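Local coordinates for DNA polymerase III subunit beta (Deinococcus radiodurans, PDB 4TRT), which probably forms, as a head-to-tail dimer, a ring-shaped sliding clamp that encircles DNA and tethers polymerases to it for processive replication, at residues R154-V167 with D179-A193. Residues are numbered along the deposited sequence; the frame is centred on the assembly and turned at random.
Sequences RGIKLEHHGESARV and DFPASGDGKNLIIPA
R166 grips the D179 carboxylate side-on with two nitrogens, one to each oxygen, on one face of an antiparallel sheet. R166 NE gives a nearly straight bond to D179 OD1 (2.8 Å) and R166 NH2 another to D179 OD2 (3.0 Å), the latter on the syn lone pair; the guanidinium and carboxylate planes lie 28° apart. A bend at chi3 (-76°) turns the otherwise extended arginine alongside its partner. Shortened to an alanine here, the side chain would offer neither nitrogen, and D179 would probably lose its counter-charge and the bonds that fix its rotation. On the same face, E159 takes K157 NZ on OE2 (2.8 Å), from above the carboxylate plane, and H161 NE2 on OE1 through the anti lone pair; Y238 OH joins R166 NH1 and E159 OE2.

Beneath these charges the backbone pairs itself in two antiparallel sets, two residues out of step. I156 exchanges bonds with I191 and L158 with L189, ending at A193 N to R154 O; A165 and F180 pair likewise, ending at A182 N to E163 O. On the opposite face A165 CB sits over the F180 ring, and L158 CD1 approaches its edge. G186 lies over one face of the H160 ring, its N buried without a partner. In this central clamp domain, charged and hydrogen-bonded groups thus gather on the face of K157, E159 and R166, while L158, A165 and F180 pack on the other.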
loop_
_atom_site.group_PDB
_atom_site.type_symbol
_atom_site.label_atom_id
_atom_site.label_comp_id
_atom_site.label_asym_id
_atom_site.label_seq_id
_atom_site.Cartn_x
_atom_site.Cartn_y
_atom_site.Cartn_z
ATOM N N ARG A 154 -25.951 -1.118 -15.038
ATOM C CA ARG A 154 -25.264 -0.901 -13.780
ATOM C C ARG A 154 -25.105 -2.214 -13.015
ATOM O O ARG A 154 -24.438 -2.252 -11.992
ATOM C CB ARG A 154 -25.996 0.172 -12.937
ATOM C CG ARG A 154 -26.323 1.441 -13.726
ATOM C CD ARG A 154 -27.138 2.467 -12.955
ATOM N NE ARG A 154 -27.722 3.429 -13.893
ATOM C CZ ARG A 154 -28.838 4.123 -13.684
ATOM N NH1 ARG A 154 -29.516 3.991 -12.544
ATOM N NH2 ARG A 154 -29.293 4.942 -14.632
ATOM N N GLY A 155 -25.680 -3.297 -13.529
ATOM C CA GLY A 155 -25.573 -4.602 -12.880
ATOM C C GLY A 155 -24.965 -5.682 -13.754
ATOM O O GLY A 155 -24.628 -5.446 -14.920
ATOM N N ILE A 156 -24.779 -6.857 -13.167
ATOM C CA ILE A 156 -24.234 -7.994 -13.882
ATOM C C ILE A 156 -25.373 -9.005 -14.096
ATOM O O ILE A 156 -26.046 -9.412 -13.134
ATOM C CB ILE A 156 -23.074 -8.670 -13.109
ATOM C CG1 ILE A 156 -21.785 -7.838 -13.131
ATOM C CG2 ILE A 156 -22.743 -10.010 -13.760
ATOM C CD1 ILE A 156 -21.880 -6.465 -12.545
ATOM N N LYS A 157 -25.589 -9.415 -15.345
ATOM C CA LYS A 157 -26.621 -10.396 -15.640
ATOM C C LYS A 157 -26.092 -11.795 -15.345
ATOM O O LYS A 157 -24.967 -12.103 -15.687
ATOM C CB LYS A 157 -27.056 -10.344 -17.103
ATOM C CG LYS A 157 -28.343 -11.130 -17.387
ATOM C CD LYS A 157 -28.508 -11.384 -18.871
ATOM C CE LYS A 157 -29.869 -11.959 -19.255
ATOM N NZ LYS A 157 -29.831 -12.391 -20.678
ATOM N N LEU A 158 -26.917 -12.620 -14.705
ATOM C CA LEU A 158 -26.655 -14.051 -14.590
ATOM C C LEU A 158 -27.712 -14.804 -15.399
ATOM O O LEU A 158 -28.909 -14.586 -15.211
ATOM C CB LEU A 158 -26.702 -14.477 -13.122
ATOM C CG LEU A 158 -26.509 -15.984 -12.880
ATOM C CD1 LEU A 158 -25.089 -16.374 -13.257
ATOM C CD2 LEU A 158 -26.777 -16.367 -11.435
ATOM N N GLU A 159 -27.265 -15.669 -16.305
ATOM C CA GLU A 159 -28.133 -16.505 -17.135
ATOM C C GLU A 159 -27.900 -17.965 -16.804
ATOM O O GLU A 159 -26.746 -18.374 -16.634
ATOM C CB GLU A 159 -27.757 -16.375 -18.611
ATOM C CG GLU A 159 -28.021 -15.050 -19.268
ATOM C CD GLU A 159 -27.499 -14.997 -20.695
ATOM O OE1 GLU A 159 -27.084 -16.033 -21.246
ATOM O OE2 GLU A 159 -27.500 -13.901 -21.281
ATOM N N HIS A 160 -28.971 -18.754 -16.753
ATOM C CA HIS A 160 -28.853 -20.212 -16.627
ATOM C C HIS A 160 -29.166 -20.911 -17.928
ATOM O O HIS A 160 -30.100 -20.531 -18.638
ATOM C CB HIS A 160 -29.741 -20.733 -15.510
ATOM C CG HIS A 160 -29.168 -20.500 -14.139
ATOM N ND1 HIS A 160 -29.400 -19.376 -13.432
ATOM C CD2 HIS A 160 -28.331 -21.291 -13.360
ATOM C CE1 HIS A 160 -28.754 -19.456 -12.255
ATOM N NE2 HIS A 160 -28.102 -20.629 -12.215
ATOM N N HIS A 161 -28.362 -21.927 -18.249
ATOM C CA HIS A 161 -28.522 -22.727 -19.475
ATOM C C HIS A 161 -28.269 -24.182 -19.175
ATOM O O HIS A 161 -27.354 -24.784 -19.741
ATOM C CB HIS A 161 -27.540 -22.288 -20.573
ATOM C CG HIS A 161 -27.592 -20.818 -20.915
ATOM N ND1 HIS A 161 -28.377 -20.329 -21.899
ATOM C CD2 HIS A 161 -26.884 -19.729 -20.397
ATOM C CE1 HIS A 161 -28.201 -18.990 -21.987
ATOM N NE2 HIS A 161 -27.283 -18.628 -21.075
ATOM N N GLY A 162 -29.046 -24.753 -18.259
ATOM C CA GLY A 162 -29.004 -26.197 -18.018
ATOM C C GLY A 162 -27.740 -26.690 -17.328
ATOM O O GLY A 162 -27.614 -26.606 -16.112
ATOM N N GLU A 163 -26.803 -27.214 -18.115
ATOM C CA GLU A 163 -25.521 -27.693 -17.589
ATOM C C GLU A 163 -24.524 -26.555 -17.307
ATOM O O GLU A 163 -23.472 -26.780 -16.708
ATOM C CB GLU A 163 -24.875 -28.685 -18.566
ATOM C CG GLU A 163 -25.642 -29.984 -18.765
ATOM C CD GLU A 163 -25.010 -30.885 -19.817
ATOM O OE1 GLU A 163 -23.930 -30.539 -20.344
ATOM O OE2 GLU A 163 -25.595 -31.944 -20.124
ATOM N N SER A 164 -24.837 -25.338 -17.742
ATOM C CA SER A 164 -23.915 -24.214 -17.534
ATOM C C SER A 164 -24.663 -22.908 -17.313
ATOM O O SER A 164 -25.875 -22.812 -17.527
ATOM C CB SER A 164 -22.932 -24.094 -18.717
ATOM O OG SER A 164 -23.433 -23.255 -19.737
ATOM N N ALA A 165 -23.918 -21.918 -16.847
ATOM C CA ALA A 165 -24.446 -20.597 -16.588
ATOM C C ALA A 165 -23.493 -19.558 -17.190
ATOM O O ALA A 165 -22.372 -19.891 -17.592
ATOM C CB ALA A 165 -24.580 -20.388 -15.091
ATOM N N ARG A 166 -23.933 -18.307 -17.223
ATOM C CA ARG A 166 -23.161 -17.242 -17.842
ATOM C C ARG A 166 -23.373 -15.947 -17.084
ATOM O O ARG A 166 -24.499 -15.646 -16.670
ATOM C CB ARG A 166 -23.621 -17.058 -19.290
ATOM C CG ARG A 166 -23.131 -15.785 -19.951
ATOM C CD ARG A 166 -23.603 -15.708 -21.388
ATOM N NE ARG A 166 -22.833 -16.589 -22.234
ATOM C CZ ARG A 166 -22.804 -16.532 -23.556
ATOM N NH1 ARG A 166 -23.537 -15.640 -24.218
ATOM N NH2 ARG A 166 -22.035 -17.375 -24.219
ATOM N N VAL A 167 -22.298 -15.182 -16.894
ATOM C CA VAL A 167 -22.436 -13.805 -16.415
ATOM C C VAL A 167 -22.015 -12.848 -17.508
ATOM O O VAL A 167 -21.102 -13.141 -18.274
ATOM C CB VAL A 167 -21.636 -13.495 -15.130
ATOM C CG1 VAL A 167 -22.312 -14.129 -13.918
ATOM C CG2 VAL A 167 -20.180 -13.919 -15.281
ATOM N N ASP A 179 -18.722 -17.855 -19.289
ATOM C CA ASP A 179 -19.517 -19.077 -19.111
ATOM C C ASP A 179 -18.828 -19.935 -18.077
ATOM O O ASP A 179 -17.598 -19.991 -18.045
ATOM C CB ASP A 179 -19.606 -19.869 -20.428
ATOM C CG ASP A 179 -20.512 -19.208 -21.450
ATOM O OD1 ASP A 179 -21.637 -18.804 -21.086
ATOM O OD2 ASP A 179 -20.107 -19.060 -22.619
ATOM N N PHE A 180 -19.614 -20.600 -17.233
ATOM C CA PHE A 180 -19.069 -21.474 -16.204
ATOM C C PHE A 180 -20.034 -22.634 -15.870
ATOM O O PHE A 180 -21.233 -22.522 -16.112
ATOM C CB PHE A 180 -18.726 -20.640 -14.960
ATOM C CG PHE A 180 -19.906 -19.937 -14.340
ATOM C CD1 PHE A 180 -20.367 -18.737 -14.850
ATOM C CD2 PHE A 180 -20.542 -20.471 -13.222
ATOM C CE1 PHE A 180 -21.453 -18.086 -14.278
ATOM C CE2 PHE A 180 -21.631 -19.825 -12.640
ATOM C CZ PHE A 180 -22.084 -18.629 -13.167
ATOM N N PRO A 181 -19.514 -23.759 -15.331
ATOM C CA PRO A 181 -20.382 -24.891 -14.955
ATOM C C PRO A 181 -21.446 -24.533 -13.915
ATOM O O PRO A 181 -21.174 -23.790 -12.968
ATOM C CB PRO A 181 -19.402 -25.919 -14.368
ATOM C CG PRO A 181 -18.060 -25.533 -14.888
ATOM C CD PRO A 181 -18.090 -24.051 -15.079
ATOM N N ALA A 182 -22.647 -25.072 -14.089
ATOM C CA ALA A 182 -23.741 -24.801 -13.165
ATOM C C ALA A 182 -24.590 -26.056 -12.941
ATOM O O ALA A 182 -24.738 -26.894 -13.836
ATOM C CB ALA A 182 -24.596 -23.655 -13.688
ATOM N N SER A 183 -25.109 -26.199 -11.724
ATOM C CA SER A 183 -26.146 -27.189 -11.440
ATOM C C SER A 183 -27.420 -26.414 -11.715
ATOM O O SER A 183 -28.030 -25.831 -10.815
ATOM C CB SER A 183 -26.059 -27.689 -9.997
ATOM O OG SER A 183 -26.853 -28.847 -9.808
ATOM N N GLY A 184 -27.791 -26.392 -12.991
ATOM C CA GLY A 184 -28.452 -25.222 -13.551
ATOM C C GLY A 184 -29.855 -25.409 -14.075
ATOM O O GLY A 184 -30.050 -25.893 -15.179
ATOM N N ASP A 185 -30.839 -25.043 -13.270
ATOM C CA ASP A 185 -32.135 -24.686 -13.798
ATOM C C ASP A 185 -32.658 -23.592 -12.878
ATOM O O ASP A 185 -33.262 -23.881 -11.854
ATOM C CB ASP A 185 -33.054 -25.900 -13.807
ATOM C CG ASP A 185 -34.168 -25.788 -14.842
ATOM O OD1 ASP A 185 -33.935 -25.227 -15.941
ATOM O OD2 ASP A 185 -35.278 -26.279 -14.554
ATOM N N GLY A 186 -32.376 -22.339 -13.219
ATOM C CA GLY A 186 -32.782 -21.204 -12.386
ATOM C C GLY A 186 -33.204 -20.021 -13.223
ATOM O O GLY A 186 -33.286 -20.114 -14.438
ATOM N N LYS A 187 -33.477 -18.895 -12.586
ATOM C CA LYS A 187 -33.948 -17.752 -13.363
ATOM C C LYS A 187 -32.869 -16.694 -13.567
ATOM O O LYS A 187 -31.918 -16.590 -12.790
ATOM C CB LYS A 187 -35.216 -17.139 -12.766
ATOM C CG LYS A 187 -35.056 -16.455 -11.425
ATOM C CD LYS A 187 -36.337 -15.739 -11.034
ATOM C CE LYS A 187 -36.141 -14.898 -9.790
ATOM N NZ LYS A 187 -37.435 -14.279 -9.390
ATOM N N ASN A 188 -33.043 -15.907 -14.619
ATOM C CA ASN A 188 -32.124 -14.836 -14.917
ATOM C C ASN A 188 -32.248 -13.729 -13.883
ATOM O O ASN A 188 -33.358 -13.376 -13.471
ATOM C CB ASN A 188 -32.336 -14.286 -16.323
ATOM C CG ASN A 188 -31.948 -15.278 -17.401
ATOM O OD1 ASN A 188 -31.618 -16.441 -17.119
ATOM N ND2 ASN A 188 -32.011 -14.834 -18.642
ATOM N N LEU A 189 -31.092 -13.222 -13.466
ATOM C CA LEU A 189 -30.960 -12.225 -12.403
ATOM C C LEU A 189 -30.043 -11.111 -12.901
ATOM O O LEU A 189 -29.171 -11.362 -13.719
ATOM C CB LEU A 189 -30.302 -12.852 -11.168
ATOM C CG LEU A 189 -30.977 -14.069 -10.522
ATOM C CD1 LEU A 189 -30.047 -14.712 -9.512
ATOM C CD2 LEU A 189 -32.290 -13.691 -9.867
ATOM N N ILE A 190 -30.257 -9.894 -12.412
ATOM C CA ILE A 190 -29.325 -8.797 -12.612
ATOM C C ILE A 190 -28.910 -8.300 -11.235
ATOM O O ILE A 190 -29.743 -7.811 -10.471
ATOM C CB ILE A 190 -29.921 -7.630 -13.418
ATOM C CG1 ILE A 190 -30.466 -8.135 -14.771
ATOM C CG2 ILE A 190 -28.856 -6.547 -13.601
ATOM C CD1 ILE A 190 -31.297 -7.119 -15.525
ATOM N N ILE A 191 -27.619 -8.443 -10.926
ATOM C CA ILE A 191 -27.066 -8.133 -9.610
ATOM C C ILE A 191 -26.332 -6.781 -9.650
ATOM O O ILE A 191 -25.476 -6.589 -10.491
ATOM C CB ILE A 191 -26.050 -9.221 -9.169
ATOM C CG1 ILE A 191 -26.644 -10.623 -9.303
ATOM C CG2 ILE A 191 -25.538 -8.964 -7.752
ATOM C CD1 ILE A 191 -27.792 -10.890 -8.370
ATOM N N PRO A 192 -26.647 -5.848 -8.730
ATOM C CA PRO A 192 -25.932 -4.566 -8.733
ATOM C C PRO A 192 -24.420 -4.776 -8.639
ATOM O O PRO A 192 -23.975 -5.654 -7.891
ATOM C CB PRO A 192 -26.483 -3.853 -7.498
ATOM C CG PRO A 192 -27.813 -4.470 -7.260
ATOM C CD PRO A 192 -27.665 -5.904 -7.668
ATOM N N ALA A 193 -23.646 -4.037 -9.435
ATOM C CA ALA A 193 -22.187 -4.258 -9.522
ATOM C C ALA A 193 -21.484 -4.163 -8.168
ATOM O O ALA A 193 -20.594 -4.973 -7.872
ATOM C CB ALA A 193 -21.535 -3.283 -10.493
#